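Local coordinates for protein wsv230 (Shrimp white spot syndrome virus, PDB 2GJ2) that is a nonstructural viral protein with a ferredoxin fold that binds cadmium ions, although its precise role in infection remains uncertain, at residues Ala5-Asp10 against Leu74-Met79; Ala11-Val16 against Ser54-Asn59. All blocks are in the same frame, centred on the assembly; numbering follows the deposited sequence.

Interaction 1: residues Ala5-Asp10 against Leu74-Met79; sequences ATFQTD and LEIQPM
F7 and T9 meet I76 and P78 in a largely apolar side-chain contact between the small two-stranded sheet 7-9/56-58 and strand 75-78, an edge of the four-stranded ferredoxin sheet. Strands 7-9 and 75-78 run in broadly the same direction, at 34°, but their axes come no closer than 8.9 Å and no hydrogen bond joins them. The strands splay: the CA atoms of T9 and P78 are 6.6 Å apart, whereas those of F7 and I76 are separated by 10.0 Å. A long aromatic residue and a branched aliphatic one suit the wider end. F7 holds its CG anti to the backbone N (chi1 170°), which sends the ring out from its strand to meet I76 coming from the opposite direction. I76 offers both branches to the far end of that ring, with CG2 lying 3.8 Å from F7 CE1; the modelled approach of its CD1 is too close to be trusted. P78 CG sits near the plane of the F7 ring, at its edge, 4.3 Å from CZ. At the narrower end the compact T9 is enough, its OG1 lying 3.6 Å from P78 CB. T9 is buried, and its hydroxyl is satisfied by a hydrogen bond with the carbonyl of A11, so it can pack beside the proline ring. Within the chain 75-78 is an edge strand, and its backbone bonds to 13-16 are made by E75, Q77 and M79, so a proline between them, lacking an N-H, probably costs no pairing there. F7 also packs on F56 and L58 of strand 56-58, the antiparallel partner of strand 7-9, while I76 reaches F13 of strand 13-16 and I62 of helix 62-69.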
# COMPACT_ATOMS: atom_id res chain seq x y z
N ALA A 5 -5.40 -21.82 17.38
CA ALA A 5 -6.10 -21.09 16.29
C ALA A 5 -5.43 -19.75 16.01
O ALA A 5 -6.04 -18.69 16.17
CB ALA A 5 -7.58 -20.89 16.66
N THR A 6 -4.16 -19.79 15.61
CA THR A 6 -3.43 -18.57 15.29
C THR A 6 -3.42 -18.37 13.78
O THR A 6 -3.13 -19.30 13.02
CB THR A 6 -1.96 -18.63 15.79
OG1 THR A 6 -1.94 -18.55 17.22
CG2 THR A 6 -1.14 -17.47 15.22
N PHE A 7 -3.75 -17.15 13.35
CA PHE A 7 -3.76 -16.81 11.93
C PHE A 7 -2.58 -15.90 11.62
O PHE A 7 -2.31 -14.95 12.36
CB PHE A 7 -5.05 -16.08 11.53
CG PHE A 7 -4.99 -15.50 10.13
CD1 PHE A 7 -5.20 -16.30 9.01
CD2 PHE A 7 -4.68 -14.15 9.94
CE1 PHE A 7 -5.08 -15.79 7.72
CE2 PHE A 7 -4.56 -13.63 8.65
CZ PHE A 7 -4.77 -14.46 7.54
N GLN A 8 -1.90 -16.18 10.52
CA GLN A 8 -0.76 -15.38 10.10
C GLN A 8 -0.58 -15.31 8.60
O GLN A 8 -0.68 -16.32 7.88
CB GLN A 8 0.54 -15.90 10.72
CG GLN A 8 0.74 -15.52 12.17
CD GLN A 8 2.17 -15.77 12.64
OE1 GLN A 8 2.50 -15.50 13.80
NE2 GLN A 8 3.01 -16.29 11.75
N THR A 9 -0.29 -14.09 8.14
CA THR A 9 -0.05 -13.82 6.73
C THR A 9 1.04 -12.77 6.63
O THR A 9 1.06 -11.81 7.39
CB THR A 9 -1.32 -13.31 6.03
OG1 THR A 9 -1.04 -13.03 4.65
CG2 THR A 9 -1.84 -12.06 6.71
N ASP A 10 1.97 -12.98 5.71
CA ASP A 10 3.05 -12.04 5.49
C ASP A 10 2.66 -11.14 4.33
O ASP A 10 3.32 -10.14 4.06
CB ASP A 10 4.33 -12.78 5.13
CG ASP A 10 4.98 -13.42 6.33
OD1 ASP A 10 5.51 -12.68 7.18
OD2 ASP A 10 4.95 -14.67 6.41
N LEU A 74 -17.34 -12.42 8.34
CA LEU A 74 -16.03 -11.97 7.84
C LEU A 74 -15.16 -13.13 7.36
O LEU A 74 -15.09 -14.16 8.00
CB LEU A 74 -15.30 -11.19 8.94
CG LEU A 74 -13.88 -10.57 8.85
CD1 LEU A 74 -12.80 -11.66 8.71
CD2 LEU A 74 -13.80 -9.65 7.68
N GLU A 75 -14.52 -12.95 6.21
CA GLU A 75 -13.60 -13.95 5.67
C GLU A 75 -12.32 -13.25 5.26
O GLU A 75 -12.32 -12.06 4.93
CB GLU A 75 -14.19 -14.63 4.44
CG GLU A 75 -15.40 -15.50 4.68
CD GLU A 75 -15.06 -16.84 5.27
OE1 GLU A 75 -14.03 -17.44 4.87
OE2 GLU A 75 -15.83 -17.32 6.12
N ILE A 76 -11.21 -13.97 5.30
CA ILE A 76 -9.97 -13.37 4.87
C ILE A 76 -9.33 -14.19 3.76
O ILE A 76 -9.35 -15.41 3.78
CB ILE A 76 -8.93 -13.22 6.00
CG1 ILE A 76 -7.68 -12.56 5.42
CG2 ILE A 76 -8.49 -14.55 6.51
CD1 ILE A 76 -6.55 -12.41 6.40
N GLN A 77 -8.76 -13.49 2.79
CA GLN A 77 -8.09 -14.11 1.66
C GLN A 77 -6.75 -13.41 1.47
O GLN A 77 -6.71 -12.27 1.02
CB GLN A 77 -8.95 -13.96 0.40
CG GLN A 77 -8.36 -14.55 -0.86
CD GLN A 77 -8.11 -16.05 -0.75
OE1 GLN A 77 -9.04 -16.86 -0.85
NE2 GLN A 77 -6.85 -16.43 -0.54
N PRO A 78 -5.65 -14.07 1.86
CA PRO A 78 -4.30 -13.50 1.70
C PRO A 78 -3.96 -13.36 0.23
O PRO A 78 -4.25 -14.25 -0.56
CB PRO A 78 -3.40 -14.53 2.37
CG PRO A 78 -4.28 -15.17 3.37
CD PRO A 78 -5.60 -15.31 2.64
N MET A 79 -3.36 -12.23 -0.16
CA MET A 79 -2.95 -12.00 -1.54
C MET A 79 -1.68 -12.82 -1.87
O MET A 79 -1.07 -13.42 -1.01
CB MET A 79 -2.69 -10.51 -1.74
CG MET A 79 -3.87 -9.63 -1.31
SD MET A 79 -4.86 -9.02 -2.69
CE MET A 79 -5.86 -10.40 -3.04

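Interaction 2: residues Ala11-Val16 against Ser54-Asn59; sequences ADFLLV and STFVLN. With CD (cadmium ion), chain E.
F13 drives the far end of its ring onto one face of F56, the two side chains crossing at about a right angle. CZ of F13 stands 3.6 Å above the plane of the F56 ring, over its centre, nearly equidistant from all six ring carbons. The planes are inclined at 46° and the centroids lie 4.7 Å apart, an oblique pairing, neither stack nor T shape. F56 keeps CG anti to its own N (chi1 178°), whereas F13 places its CG between N and the carbonyl carbon (chi1 50°); with both CB atoms already directed across the gap, these settings let the F13 ring cross the face of F56. The pair is buried on the helix-covered face of the four-stranded ferredoxin sheet, in which 13-16 is a central strand; strand 56-58 of the added two-stranded sheet packs over it. M27 of helix 23-27 touches both rings, and F30 adds a further aromatic ring against F56. Large, flat apolar residues suit this place, where two strands of different sheets meet through side chains without hydrogen bonds. Just before F13, D12 turns to a cadmium ion, which its carboxylate grips with both oxygens: OD1 at 2.4 Å and OD2 at 2.3 Å from the metal. A water, C49 and E34 of the second subunit also bind this ion, and L50 N donates a hydrogen bond to D12 OD1, helping to position the carboxylate.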
# COMPACT_ATOMS: atom_id res chain seq x y z
N ALA A 11 1.58 -11.51 3.65
CA ALA A 11 1.14 -10.73 2.51
C ALA A 11 -0.15 -9.92 2.75
O ALA A 11 -0.88 -10.12 3.73
CB ALA A 11 0.93 -11.64 1.35
N ASP A 12 -0.41 -8.98 1.85
CA ASP A 12 -1.62 -8.18 1.96
C ASP A 12 -2.74 -9.18 1.94
O ASP A 12 -2.55 -10.31 1.52
CB ASP A 12 -1.79 -7.26 0.74
CG ASP A 12 -0.69 -6.24 0.63
OD1 ASP A 12 0.03 -6.04 1.64
OD2 ASP A 12 -0.56 -5.62 -0.46
N PHE A 13 -3.92 -8.76 2.35
CA PHE A 13 -5.04 -9.66 2.33
C PHE A 13 -6.37 -8.97 2.06
O PHE A 13 -6.50 -7.77 2.21
CB PHE A 13 -5.07 -10.50 3.62
CG PHE A 13 -4.97 -9.70 4.90
CD1 PHE A 13 -6.13 -9.34 5.60
CD2 PHE A 13 -3.73 -9.38 5.44
CE1 PHE A 13 -6.05 -8.67 6.84
CE2 PHE A 13 -3.64 -8.72 6.66
CZ PHE A 13 -4.82 -8.36 7.37
N LEU A 14 -7.33 -9.75 1.60
CA LEU A 14 -8.66 -9.23 1.33
C LEU A 14 -9.56 -9.56 2.51
O LEU A 14 -9.44 -10.61 3.16
CB LEU A 14 -9.24 -9.84 0.03
CG LEU A 14 -8.51 -9.46 -1.27
CD1 LEU A 14 -9.15 -10.16 -2.47
CD2 LEU A 14 -8.57 -7.95 -1.48
N LEU A 15 -10.45 -8.64 2.81
CA LEU A 15 -11.39 -8.83 3.89
C LEU A 15 -12.72 -8.86 3.18
O LEU A 15 -13.01 -7.97 2.38
CB LEU A 15 -11.32 -7.65 4.86
CG LEU A 15 -10.13 -7.64 5.83
CD1 LEU A 15 -10.37 -6.52 6.87
CD2 LEU A 15 -9.98 -9.02 6.52
N VAL A 16 -13.53 -9.87 3.45
CA VAL A 16 -14.83 -9.97 2.80
C VAL A 16 -15.87 -10.34 3.82
O VAL A 16 -15.71 -11.32 4.53
CB VAL A 16 -14.84 -11.07 1.72
CG1 VAL A 16 -16.16 -11.07 1.01
CG2 VAL A 16 -13.72 -10.85 0.75
N SER A 54 6.67 -6.86 7.56
CA SER A 54 5.79 -7.16 8.68
C SER A 54 4.95 -8.42 8.53
O SER A 54 4.67 -8.87 7.42
CB SER A 54 4.86 -5.99 8.93
OG SER A 54 5.61 -4.85 9.27
N THR A 55 4.56 -8.96 9.67
CA THR A 55 3.74 -10.15 9.73
C THR A 55 2.45 -9.80 10.48
O THR A 55 2.49 -9.25 11.59
CB THR A 55 4.48 -11.30 10.46
OG1 THR A 55 5.32 -12.01 9.54
CG2 THR A 55 3.50 -12.27 11.09
N PHE A 56 1.30 -10.07 9.87
CA PHE A 56 0.02 -9.80 10.52
C PHE A 56 -0.37 -11.04 11.32
O PHE A 56 -0.47 -12.13 10.76
CB PHE A 56 -1.06 -9.51 9.49
CG PHE A 56 -2.40 -9.28 10.10
CD1 PHE A 56 -2.71 -8.06 10.68
CD2 PHE A 56 -3.34 -10.32 10.13
CE1 PHE A 56 -3.95 -7.85 11.29
CE2 PHE A 56 -4.59 -10.13 10.74
CZ PHE A 56 -4.89 -8.90 11.33
N VAL A 57 -0.60 -10.86 12.63
CA VAL A 57 -0.94 -11.97 13.53
C VAL A 57 -2.16 -11.76 14.42
O VAL A 57 -2.23 -10.79 15.17
CB VAL A 57 0.23 -12.30 14.49
CG1 VAL A 57 1.40 -12.88 13.74
CG2 VAL A 57 0.67 -11.05 15.21
N LEU A 58 -3.09 -12.71 14.34
CA LEU A 58 -4.32 -12.72 15.15
C LEU A 58 -4.20 -14.00 15.98
O LEU A 58 -4.34 -15.11 15.46
CB LEU A 58 -5.57 -12.83 14.27
CG LEU A 58 -6.03 -11.62 13.44
CD1 LEU A 58 -7.05 -12.09 12.41
CD2 LEU A 58 -6.63 -10.56 14.34
N ASN A 59 -3.92 -13.84 17.27
CA ASN A 59 -3.77 -15.00 18.13
C ASN A 59 -5.03 -15.86 18.17
O ASN A 59 -4.95 -17.09 18.28
CB ASN A 59 -3.37 -14.56 19.54
CG ASN A 59 -1.96 -13.97 19.60
OD1 ASN A 59 -1.78 -12.75 19.56
ND2 ASN A 59 -0.96 -14.84 19.68
CD CD E . 0.82 -4.08 0.54
O HOH W 1 2.97 -3.84 0.56

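Overall arrangement
From the N terminus, strand 7-9 opens interaction 1 and the chain turns directly into strand 13-16, which opens interaction 2. After helix 23-27 and the strands 33-38 and 45-50, the chain reaches 54-59 and closes interaction 2; only beyond helix 62-69 does 74-79 close interaction 1, whose longer loop thus encloses the shorter one. The backbone pairings follow a different pattern: 7-9 is hydrogen-bonded to 56-58 and 13-16 to 75-78, so these links cross along the sequence. Both interactions therefore run between the two-stranded and the four-stranded sheets, tying them together through side chains, while the backbone bonds join strands within each sheet.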